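Porin protein associated with imipenem resistance (Acinetobacter baumannii, PDB 4FUV) forms an eight-stranded beta-barrel in the outer membrane and probably takes part in the uptake of ornithine and the antibiotic imipenem. Local coordinates at residues A[31-36]-A[74-79]; A[106-111]-A[212-217]; A[118-123]-A[134-139]. All coordinates share one frame; numbering follows the deposited sequence.

Contact 1. Residues A[31-36]-A[74-79]; sequences GGALLW and NVYLNA. With C8E ((hydroxyethyloxy)tri(ethyloxy)octane), chain C.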
loop_
_atom_site.group_PDB
_atom_site.type_symbol
_atom_site.label_atom_id
_atom_site.label_comp_id
_atom_site.label_asym_id
_atom_site.label_seq_id
_atom_site.Cartn_x
_atom_site.Cartn_y
_atom_site.Cartn_z
ATOM N N GLY A 31 16.463 -26.628 -3.758
ATOM C CA GLY A 31 17.398 -27.651 -4.170
ATOM C C GLY A 31 18.757 -27.020 -4.363
ATOM O O GLY A 31 19.232 -26.273 -3.504
ATOM N N GLY A 32 19.381 -27.313 -5.495
ATOM C CA GLY A 32 20.655 -26.701 -5.813
ATOM C C GLY A 32 21.201 -27.175 -7.135
ATOM O O GLY A 32 20.497 -27.828 -7.901
ATOM N N ALA A 33 22.467 -26.865 -7.383
ATOM C CA ALA A 33 23.095 -27.145 -8.667
ATOM C C ALA A 33 24.583 -27.422 -8.514
ATOM O O ALA A 33 25.216 -26.982 -7.551
ATOM C CB ALA A 33 22.871 -25.966 -9.662
ATOM N N LEU A 34 25.127 -28.162 -9.474
ATOM C CA LEU A 34 26.575 -28.323 -9.622
ATOM C C LEU A 34 26.984 -27.260 -10.622
ATOM O O LEU A 34 26.207 -26.945 -11.544
ATOM C CB LEU A 34 26.865 -29.707 -10.203
ATOM C CG LEU A 34 27.826 -30.683 -9.531
ATOM C CD1 LEU A 34 27.825 -30.521 -8.028
ATOM C CD2 LEU A 34 27.440 -32.096 -9.930
ATOM N N LEU A 35 28.175 -26.695 -10.451
ATOM C CA LEU A 35 28.605 -25.557 -11.278
ATOM C C LEU A 35 29.927 -25.864 -11.964
ATOM O O LEU A 35 30.871 -26.313 -11.295
ATOM C CB LEU A 35 28.821 -24.320 -10.404
ATOM C CG LEU A 35 27.678 -23.788 -9.524
ATOM C CD1 LEU A 35 28.196 -22.691 -8.561
ATOM C CD2 LEU A 35 26.578 -23.252 -10.395
ATOM N N TRP A 36 30.003 -25.597 -13.270
ATOM C CA TRP A 36 31.253 -25.695 -14.025
ATOM C C TRP A 36 31.596 -24.306 -14.534
ATOM O O TRP A 36 30.696 -23.507 -14.807
ATOM C CB TRP A 36 31.129 -26.633 -15.238
ATOM C CG TRP A 36 30.981 -28.095 -14.910
ATOM C CD1 TRP A 36 31.955 -29.070 -14.994
ATOM C CD2 TRP A 36 29.806 -28.753 -14.452
ATOM N NE1 TRP A 36 31.448 -30.283 -14.614
ATOM C CE2 TRP A 36 30.118 -30.119 -14.271
ATOM C CE3 TRP A 36 28.498 -28.323 -14.167
ATOM C CZ2 TRP A 36 29.194 -31.055 -13.834
ATOM C CZ3 TRP A 36 27.574 -29.258 -13.718
ATOM C CH2 TRP A 36 27.925 -30.608 -13.561
ATOM N N ASN A 74 11.721 -30.152 -10.903
ATOM C CA ASN A 74 12.358 -29.544 -12.054
ATOM C C ASN A 74 13.847 -29.877 -12.124
ATOM O O ASN A 74 14.535 -29.862 -11.101
ATOM C CB ASN A 74 12.185 -28.039 -11.951
ATOM C CG ASN A 74 10.739 -27.645 -11.736
ATOM O OD1 ASN A 74 9.868 -27.992 -12.531
ATOM N ND2 ASN A 74 10.475 -26.934 -10.650
ATOM N N VAL A 75 14.324 -30.186 -13.329
ATOM C CA VAL A 75 15.755 -30.346 -13.590
ATOM C C VAL A 75 16.164 -29.315 -14.632
ATOM O O VAL A 75 15.528 -29.214 -15.680
ATOM C CB VAL A 75 16.094 -31.739 -14.172
ATOM C CG1 VAL A 75 17.591 -31.848 -14.465
ATOM C CG2 VAL A 75 15.647 -32.840 -13.244
ATOM N N TYR A 76 17.236 -28.575 -14.377
ATOM C CA TYR A 76 17.630 -27.526 -15.320
ATOM C C TYR A 76 19.108 -27.517 -15.672
ATOM O O TYR A 76 19.979 -27.894 -14.868
ATOM C CB TYR A 76 17.179 -26.144 -14.822
ATOM C CG TYR A 76 17.903 -25.655 -13.568
ATOM C CD1 TYR A 76 19.115 -24.962 -13.661
ATOM C CD2 TYR A 76 17.369 -25.861 -12.302
ATOM C CE1 TYR A 76 19.781 -24.507 -12.523
ATOM C CE2 TYR A 76 18.029 -25.420 -11.154
ATOM C CZ TYR A 76 19.239 -24.723 -11.280
ATOM O OH TYR A 76 19.924 -24.254 -10.176
ATOM N N LEU A 77 19.387 -27.086 -16.889
ATOM C CA LEU A 77 20.763 -26.882 -17.321
ATOM C C LEU A 77 20.882 -25.484 -17.924
ATOM O O LEU A 77 20.251 -25.179 -18.947
ATOM C CB LEU A 77 21.170 -27.938 -18.338
ATOM C CG LEU A 77 22.599 -27.804 -18.850
ATOM C CD1 LEU A 77 23.592 -27.955 -17.692
ATOM C CD2 LEU A 77 22.867 -28.828 -19.936
ATOM N N ASN A 78 21.664 -24.632 -17.272
ATOM C CA ASN A 78 21.873 -23.270 -17.758
ATOM C C ASN A 78 23.316 -22.960 -18.085
ATOM O O ASN A 78 24.228 -23.345 -17.344
ATOM C CB ASN A 78 21.391 -22.235 -16.734
ATOM C CG ASN A 78 19.906 -22.284 -16.535
ATOM O OD1 ASN A 78 19.174 -22.542 -17.474
ATOM N ND2 ASN A 78 19.451 -22.040 -15.308
ATOM N N ALA A 79 23.510 -22.246 -19.184
ATOM C CA ALA A 79 24.761 -21.511 -19.404
ATOM C C ALA A 79 24.669 -20.200 -18.636
ATOM O O ALA A 79 23.618 -19.544 -18.637
ATOM C CB ALA A 79 24.957 -21.235 -20.883
HETATM C C1 C8E C . 22.260 -32.408 -10.043
HETATM C C2 C8E C . 20.983 -32.660 -10.844
HETATM C C3 C8E C . 20.399 -34.034 -10.538
HETATM C C4 C8E C . 19.239 -34.400 -11.462
HETATM C C5 C8E C . 17.982 -34.738 -10.668
HETATM C C6 C8E C . 17.146 -35.858 -11.285
HETATM C C7 C8E C . 15.658 -35.617 -11.031
HETATM C C8 C8E C . 14.788 -36.680 -11.690
HETATM O O9 C8E C . 13.455 -36.226 -11.796
HETATM C C10 C8E C . 13.135 -35.772 -13.093
#
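Tyr76 reaches Ala33 across the inside of a small outer-membrane beta-barrel, past the intervening strand 42-56, which pairs with both strands involved. From CB the tyrosine sets off with CG between the backbone N and the carbonyl carbon (chi1 68°), and that choice stands the ring up into the barrel. The side chain also packs against Asn49 of strand 42-56, Ala102 of strand 95-114 and Lys218 of strand 213-224. Only at the far end does it meet segment 31-36. CZ comes to 4.2 Å from Ala33 CB, and OH, one bond further on, closes to 3.4 Å from that same Ala33 methyl, which approaches the ring obliquely. The hydroxyl is buried but satisfied, since it hydrogen-bonds to Glu24 OE2 and Arg22 NH2. A carboxylate and a guanidinium on the same phenol oxygen probably polarise it, and the two bonds fix where the ring ends. Ala33 CB therefore lies beside a polar cluster, touching Arg22 as well. The next residue back along the strand from Tyr76 faces the detergent instead: Val75 CG2 lies 3.6 Å from C7 of the C8E molecule in chain C.

Contact 2. Residues A[106-111]-A[212-217]; sequences NDYDLT and KWLPVG. With C8E ((hydroxyethyloxy)tri(ethyloxy)octane), chain D; C8E ((hydroxyethyloxy)tri(ethyloxy)octane), chain J.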
loop_
_atom_site.group_PDB
_atom_site.type_symbol
_atom_site.label_atom_id
_atom_site.label_comp_id
_atom_site.label_asym_id
_atom_site.label_seq_id
_atom_site.Cartn_x
_atom_site.Cartn_y
_atom_site.Cartn_z
ATOM N N ASN A 106 5.370 -28.642 -12.264
ATOM C CA ASN A 106 4.983 -27.777 -11.158
ATOM C C ASN A 106 3.465 -27.737 -10.991
ATOM O O ASN A 106 2.745 -27.387 -11.920
ATOM C CB ASN A 106 5.521 -26.358 -11.384
ATOM C CG ASN A 106 7.046 -26.320 -11.508
ATOM O OD1 ASN A 106 7.760 -26.220 -10.506
ATOM N ND2 ASN A 106 7.544 -26.394 -12.740
ATOM N N ASP A 107 2.983 -28.110 -9.812
ATOM C CA ASP A 107 1.563 -28.017 -9.523
ATOM C C ASP A 107 1.298 -26.946 -8.483
ATOM O O ASP A 107 1.926 -26.920 -7.424
ATOM C CB ASP A 107 1.026 -29.357 -9.025
ATOM C CG ASP A 107 1.263 -30.478 -10.011
ATOM O OD1 ASP A 107 1.249 -30.216 -11.232
ATOM O OD2 ASP A 107 1.467 -31.624 -9.566
ATOM N N TYR A 108 0.364 -26.062 -8.801
ATOM C CA TYR A 108 -0.129 -25.075 -7.857
ATOM C C TYR A 108 -1.602 -25.371 -7.527
ATOM O O TYR A 108 -2.397 -25.697 -8.410
ATOM C CB TYR A 108 0.044 -23.673 -8.439
ATOM C CG TYR A 108 1.472 -23.375 -8.849
ATOM C CD1 TYR A 108 1.954 -23.727 -10.109
ATOM C CD2 TYR A 108 2.350 -22.761 -7.969
ATOM C CE1 TYR A 108 3.285 -23.451 -10.480
ATOM C CE2 TYR A 108 3.661 -22.494 -8.326
ATOM C CZ TYR A 108 4.127 -22.841 -9.579
ATOM O OH TYR A 108 5.446 -22.566 -9.912
ATOM N N ASP A 109 -1.949 -25.291 -6.248
ATOM C CA ASP A 109 -3.327 -25.455 -5.806
ATOM C C ASP A 109 -3.659 -24.336 -4.825
ATOM O O ASP A 109 -3.344 -24.430 -3.637
ATOM C CB ASP A 109 -3.526 -26.824 -5.149
ATOM C CG ASP A 109 -4.953 -27.040 -4.657
ATOM O OD1 ASP A 109 -5.260 -26.640 -3.511
ATOM O OD2 ASP A 109 -5.772 -27.607 -5.412
ATOM N N LEU A 110 -4.276 -23.270 -5.336
ATOM C CA LEU A 110 -4.611 -22.091 -4.543
ATOM C C LEU A 110 -6.098 -22.045 -4.191
ATOM O O LEU A 110 -6.952 -22.192 -5.060
ATOM C CB LEU A 110 -4.248 -20.830 -5.313
ATOM C CG LEU A 110 -4.669 -19.523 -4.648
ATOM C CD1 LEU A 110 -3.866 -19.281 -3.377
ATOM C CD2 LEU A 110 -4.517 -18.368 -5.616
ATOM N N THR A 111 -6.403 -21.824 -2.917
ATOM C CA THR A 111 -7.788 -21.735 -2.463
ATOM C C THR A 111 -8.059 -20.413 -1.756
ATOM O O THR A 111 -7.379 -20.063 -0.792
ATOM C CB THR A 111 -8.113 -22.867 -1.510
ATOM O OG1 THR A 111 -8.069 -24.106 -2.222
ATOM C CG2 THR A 111 -9.494 -22.677 -0.916
ATOM N N LYS A 212 1.949 -17.718 -20.814
ATOM C CA LYS A 212 2.767 -18.651 -21.575
ATOM C C LYS A 212 4.198 -18.744 -21.043
ATOM O O LYS A 212 4.992 -19.526 -21.550
ATOM C CB LYS A 212 2.760 -18.282 -23.050
ATOM C CG LYS A 212 1.370 -18.493 -23.662
ATOM C CD LYS A 212 1.261 -17.884 -25.037
ATOM C CE LYS A 212 -0.183 -17.924 -25.513
ATOM N NZ LYS A 212 -0.457 -19.263 -26.051
ATOM N N TRP A 213 4.490 -17.948 -20.014
ATOM C CA TRP A 213 5.787 -17.926 -19.346
ATOM C C TRP A 213 5.610 -18.261 -17.879
ATOM O O TRP A 213 4.669 -17.794 -17.240
ATOM C CB TRP A 213 6.415 -16.533 -19.466
ATOM C CG TRP A 213 6.582 -16.119 -20.873
ATOM C CD1 TRP A 213 5.638 -15.532 -21.679
ATOM C CD2 TRP A 213 7.754 -16.273 -21.680
ATOM N NE1 TRP A 213 6.159 -15.310 -22.932
ATOM C CE2 TRP A 213 7.457 -15.752 -22.954
ATOM C CE3 TRP A 213 9.029 -16.794 -21.439
ATOM C CZ2 TRP A 213 8.384 -15.745 -23.986
ATOM C CZ3 TRP A 213 9.944 -16.785 -22.465
ATOM C CH2 TRP A 213 9.623 -16.259 -23.722
ATOM N N LEU A 214 6.513 -19.077 -17.346
ATOM C CA LEU A 214 6.571 -19.322 -15.914
ATOM C C LEU A 214 7.724 -18.500 -15.347
ATOM O O LEU A 214 8.896 -18.819 -15.598
ATOM C CB LEU A 214 6.796 -20.813 -15.631
ATOM C CG LEU A 214 7.017 -21.213 -14.168
ATOM C CD1 LEU A 214 5.773 -20.887 -13.325
ATOM C CD2 LEU A 214 7.406 -22.709 -14.016
ATOM N N PRO A 215 7.404 -17.438 -14.591
ATOM C CA PRO A 215 8.427 -16.566 -14.003
ATOM C C PRO A 215 9.104 -17.263 -12.831
ATOM O O PRO A 215 8.469 -18.078 -12.159
ATOM C CB PRO A 215 7.628 -15.350 -13.509
ATOM C CG PRO A 215 6.235 -15.512 -14.083
ATOM C CD PRO A 215 6.044 -16.980 -14.270
ATOM N N VAL A 216 10.376 -16.960 -12.592
ATOM C CA VAL A 216 11.143 -17.633 -11.545
ATOM C C VAL A 216 11.940 -16.627 -10.734
ATOM O O VAL A 216 12.577 -15.736 -11.288
ATOM C CB VAL A 216 12.160 -18.622 -12.148
ATOM C CG1 VAL A 216 12.829 -19.431 -11.048
ATOM C CG2 VAL A 216 11.472 -19.544 -13.126
ATOM N N GLY A 217 11.891 -16.762 -9.421
ATOM C CA GLY A 217 12.769 -16.014 -8.546
ATOM C C GLY A 217 13.407 -16.981 -7.567
ATOM O O GLY A 217 12.704 -17.793 -6.957
HETATM C C1 C8E D . 14.980 -12.145 -4.815
HETATM C C2 C8E D . 14.771 -12.585 -6.259
HETATM C C3 C8E D . 13.287 -12.571 -6.602
HETATM C C5 C8E D . 9.824 -13.765 -9.277
HETATM C C6 C8E D . 8.595 -13.993 -10.150
HETATM C C7 C8E D . 7.344 -14.285 -9.322
HETATM C C8 C8E D . 7.117 -15.774 -9.074
HETATM O O9 C8E D . 5.780 -16.148 -9.353
HETATM C C10 C8E D . 5.647 -17.548 -9.514
HETATM C C11 C8E D . 4.182 -17.985 -9.479
HETATM O O12 C8E D . 3.691 -18.117 -10.795
HETATM C C13 C8E D . 2.650 -19.060 -10.940
HETATM C C14 C8E D . 2.300 -19.111 -12.420
HETATM O O15 C8E D . 2.766 -17.901 -12.982
HETATM C C16 C8E D . 1.801 -17.180 -13.719
HETATM C C17 C8E D . 2.510 -16.196 -14.641
HETATM O O18 C8E D . 2.096 -14.888 -14.322
HETATM C C8 C8E J . 13.227 -13.003 -18.971
HETATM O O9 C8E J . 13.110 -12.696 -17.589
HETATM C C10 C8E J . 13.603 -11.394 -17.306
HETATM C C11 C8E J . 12.861 -10.831 -16.091
HETATM O O18 C8E J . 7.384 -12.997 -18.413
HETATM C C19 C8E J . 7.506 -12.308 -19.634
HETATM C C20 C8E J . 8.968 -12.418 -20.046
HETATM O O21 C8E J . 9.040 -13.354 -21.099
#
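Inside the beta-barrel, Leu214 of strand 213-224 meets Asn106 and Tyr108, which reach in from strand 95-114; the two strands are not paired. The direct contact is entirely van der Waals, and the two methyls divide the work. Leu214 CD1 touches the phenol oxygen, 3.8 Å from Tyr108 OH, while Leu214 CD2 packs 3.9 Å from Asn106 ND2. With CG anti to the backbone N (chi1 174°), the leucine fork is held out from its own strand, and both partners meet it at a slant. Thr28 and Thr173 pack against the same leucine.

The polar end of Asn106 is held from strand 64-81, where Asn72 ND2 donates to Asn106 OD1. Asn106 ND2, also hydrogen-bonded outside the two segments, lies next to the leucine methyl CD2. Tyr108 OH, by contrast, is covered here without any polar partner in the model.

Detergent makes up the third kind of contact. The C8E of chain D joins both sides: its C13 lies over one face of the Tyr108 ring, 4.3 Å above the plane and toward the rim, and its C14 is 4.0 Å from Leu214 CD1. Further along the same molecule, C17 packs 3.6 Å from Pro215 CD, and C5 comes as close to Gly217 N, at 3.6 Å. A second C8E, chain J, serves Trp213, whose indole also meets the ring of Tyr172. The O21 oxygen of that detergent sits over the centre of one indole face, 3.2 Å from Trp213 CD2.

Contact 3. Residues A[118-123]-A[134-139]; sequences RSFRVN and VKINGQ. With SO4 (sulfate ion), chain B.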
loop_
_atom_site.group_PDB
_atom_site.type_symbol
_atom_site.label_atom_id
_atom_site.label_comp_id
_atom_site.label_asym_id
_atom_site.label_seq_id
_atom_site.Cartn_x
_atom_site.Cartn_y
_atom_site.Cartn_z
ATOM N N ARG A 118 -18.602 -10.463 2.520
ATOM C CA ARG A 118 -17.456 -9.688 2.053
ATOM C C ARG A 118 -17.357 -9.657 0.533
ATOM O O ARG A 118 -17.704 -10.626 -0.158
ATOM C CB ARG A 118 -16.129 -10.194 2.655
ATOM C CG ARG A 118 -16.067 -10.163 4.183
ATOM C CD ARG A 118 -16.441 -8.798 4.762
ATOM N NE ARG A 118 -15.528 -7.742 4.323
ATOM C CZ ARG A 118 -14.421 -7.398 4.979
ATOM N NH1 ARG A 118 -14.086 -8.035 6.095
ATOM N NH2 ARG A 118 -13.645 -6.420 4.518
ATOM N N SER A 119 -16.873 -8.537 0.014
ATOM C CA SER A 119 -16.657 -8.408 -1.418
ATOM C C SER A 119 -15.350 -9.071 -1.857
ATOM O O SER A 119 -14.403 -9.202 -1.084
ATOM C CB SER A 119 -16.657 -6.938 -1.838
ATOM O OG SER A 119 -15.612 -6.244 -1.197
ATOM N N PHE A 120 -15.334 -9.495 -3.110
ATOM C CA PHE A 120 -14.180 -10.106 -3.733
ATOM C C PHE A 120 -14.389 -9.925 -5.228
ATOM O O PHE A 120 -15.512 -9.665 -5.676
ATOM C CB PHE A 120 -14.074 -11.589 -3.357
ATOM C CG PHE A 120 -15.237 -12.440 -3.837
ATOM C CD1 PHE A 120 -16.456 -12.415 -3.173
ATOM C CD2 PHE A 120 -15.099 -13.277 -4.938
ATOM C CE1 PHE A 120 -17.518 -13.188 -3.612
ATOM C CE2 PHE A 120 -16.167 -14.065 -5.377
ATOM C CZ PHE A 120 -17.365 -14.022 -4.717
ATOM N N ARG A 121 -13.320 -10.067 -5.997
ATOM C CA ARG A 121 -13.347 -9.720 -7.422
ATOM C C ARG A 121 -12.931 -10.921 -8.259
ATOM O O ARG A 121 -11.935 -11.576 -7.949
ATOM C CB ARG A 121 -12.388 -8.552 -7.684
ATOM C CG ARG A 121 -12.483 -7.898 -9.056
ATOM C CD ARG A 121 -11.744 -6.542 -9.010
ATOM N NE ARG A 121 -11.698 -5.845 -10.296
ATOM C CZ ARG A 121 -12.716 -5.183 -10.838
ATOM N NH1 ARG A 121 -13.893 -5.137 -10.224
ATOM N NH2 ARG A 121 -12.562 -4.571 -12.009
ATOM N N VAL A 122 -13.701 -11.226 -9.302
ATOM C CA VAL A 122 -13.375 -12.343 -10.187
ATOM C C VAL A 122 -13.522 -11.892 -11.636
ATOM O O VAL A 122 -14.575 -11.378 -12.030
ATOM C CB VAL A 122 -14.270 -13.584 -9.921
ATOM C CG1 VAL A 122 -13.877 -14.736 -10.843
ATOM C CG2 VAL A 122 -14.165 -14.025 -8.463
ATOM N N ASN A 123 -12.463 -12.064 -12.424
ATOM C CA ASN A 123 -12.468 -11.610 -13.820
ATOM C C ASN A 123 -12.910 -10.143 -13.962
ATOM O O ASN A 123 -13.732 -9.809 -14.820
ATOM C CB ASN A 123 -13.369 -12.520 -14.665
ATOM C CG ASN A 123 -13.193 -12.303 -16.155
ATOM O OD1 ASN A 123 -12.074 -12.189 -16.646
ATOM N ND2 ASN A 123 -14.308 -12.232 -16.882
ATOM N N VAL A 134 -17.965 -17.964 0.435
ATOM C CA VAL A 134 -17.607 -18.450 -0.886
ATOM C C VAL A 134 -16.183 -18.992 -0.865
ATOM O O VAL A 134 -15.302 -18.421 -0.239
ATOM C CB VAL A 134 -17.745 -17.344 -1.948
ATOM C CG1 VAL A 134 -17.126 -17.779 -3.265
ATOM C CG2 VAL A 134 -19.242 -16.969 -2.144
ATOM N N LYS A 135 -15.991 -20.112 -1.548
ATOM C CA LYS A 135 -14.706 -20.767 -1.687
ATOM C C LYS A 135 -14.368 -20.725 -3.173
ATOM O O LYS A 135 -15.231 -20.973 -4.024
ATOM C CB LYS A 135 -14.848 -22.208 -1.190
ATOM C CG LYS A 135 -13.592 -23.059 -1.156
ATOM C CD LYS A 135 -13.986 -24.518 -0.883
ATOM C CE LYS A 135 -12.799 -25.390 -0.518
ATOM N N ILE A 136 -13.137 -20.352 -3.502
ATOM C CA ILE A 136 -12.683 -20.475 -4.877
ATOM C C ILE A 136 -11.406 -21.293 -4.927
ATOM O O ILE A 136 -10.403 -20.903 -4.347
ATOM C CB ILE A 136 -12.392 -19.112 -5.523
ATOM C CG1 ILE A 136 -13.656 -18.249 -5.541
ATOM C CG2 ILE A 136 -11.864 -19.315 -6.934
ATOM C CD1 ILE A 136 -13.421 -16.864 -6.095
ATOM N N ASN A 137 -11.446 -22.421 -5.628
ATOM C CA ASN A 137 -10.264 -23.256 -5.770
ATOM C C ASN A 137 -9.677 -23.269 -7.179
ATOM O O ASN A 137 -10.402 -23.403 -8.166
ATOM C CB ASN A 137 -10.544 -24.687 -5.325
ATOM C CG ASN A 137 -9.303 -25.560 -5.401
ATOM O OD1 ASN A 137 -9.159 -26.387 -6.302
ATOM N ND2 ASN A 137 -8.381 -25.354 -4.466
ATOM N N GLY A 138 -8.362 -23.116 -7.263
ATOM C CA GLY A 138 -7.670 -23.154 -8.537
ATOM C C GLY A 138 -6.528 -24.157 -8.556
ATOM O O GLY A 138 -5.669 -24.145 -7.682
ATOM N N GLN A 139 -6.534 -25.037 -9.551
ATOM C CA GLN A 139 -5.431 -25.957 -9.783
ATOM C C GLN A 139 -4.795 -25.631 -11.118
ATOM O O GLN A 139 -5.480 -25.427 -12.118
ATOM C CB GLN A 139 -5.913 -27.398 -9.780
ATOM C CG GLN A 139 -6.655 -27.772 -8.520
ATOM C CD GLN A 139 -7.180 -29.187 -8.560
ATOM O OE1 GLN A 139 -8.100 -29.498 -9.316
ATOM N NE2 GLN A 139 -6.591 -30.058 -7.749
HETATM S S SO4 B . -11.210 -5.699 7.090
HETATM O O1 SO4 B . -11.058 -4.884 5.889
HETATM O O2 SO4 B . -11.589 -7.059 6.712
HETATM O O3 SO4 B . -9.936 -5.747 7.805
HETATM O O4 SO4 B . -12.236 -5.118 7.954
#
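Phe120 takes the torsion that puts CG between its backbone N and carbonyl carbon (chi1 63°), turning the ring onto Val134 and Ile136, while Ile136 holds CD1 out at the end of an extended chain (chi2 177°) to receive it. The ring and Val134 cross at about a right angle, Phe120 CZ lying 4.0 Å from Val134 CG1. The isoleucine methyl does double duty. Ile136 CD1 is 4.0 Å from Phe120 CE2 on one hand and 3.8 Å from Val122 CG2 on the other, where the two side chains meet tip to tip. Val134 CG1 and Ile136 CD1 both approach the phenyl obliquely.

This is packing between layers: the short strand 119-122, hairpin partner of 125-129, lies over strand 134-144, their axes 10.4 Å apart and running in roughly the same direction. Leu194 and Ala197 of helix 194-207 cover Phe120 and Val122, and Ala129 adds to the enclosure.

Arg118, just before the strand, turns to a sulfate that probably came from the crystallisation liquor. Its chain is bent at both chi2 and chi3, and the guanidinium meets the ion edge-on. Sulfate O2 is gripped twice, by Arg118 NH1 at 2.8 Å (N-H...O angle 154°) and by Arg118 NH2 at 3.1 Å; a bond from NH2 to O1 is weak. Arg118 NE forms a salt bridge to Asp126 of the second subunit, and Ser119 packs on Ser119 of that subunit.

The chemistry is thus split along segment 118-123: hydrocarbon alone binds it to strand 134-144, where Phe120 and Val122 turn inward, whereas Arg118 is spent on the ion and the second subunit, and Arg121 on a salt bridge to Asp126 of its own chain.

Overall arrangement
The three contacts lie in a row through the molecule, with contact 3 nested in sequence inside the loop that contact 2 closes. Contacts 1 and 3 lie on opposite sides of the chain's centre, their centres 37 Å apart, with contact 2 between them, 19 Å from the first and 18 Å from the third. Strand 95-114 joins the series. Toward contact 1, Asn106 OD1 lies 2.8 Å from Asn74 ND2; toward contact 3, the backbone bond Leu110 O to Gly138 N is also 2.8 Å, and Asn137 ND2 reaches Thr111 OG1. Detergent accompanies contacts 1 and 2, whereas contact 3 has sulfate and the second subunit, consistent with a membrane-embedded barrel at one end and a water-facing extension at the other.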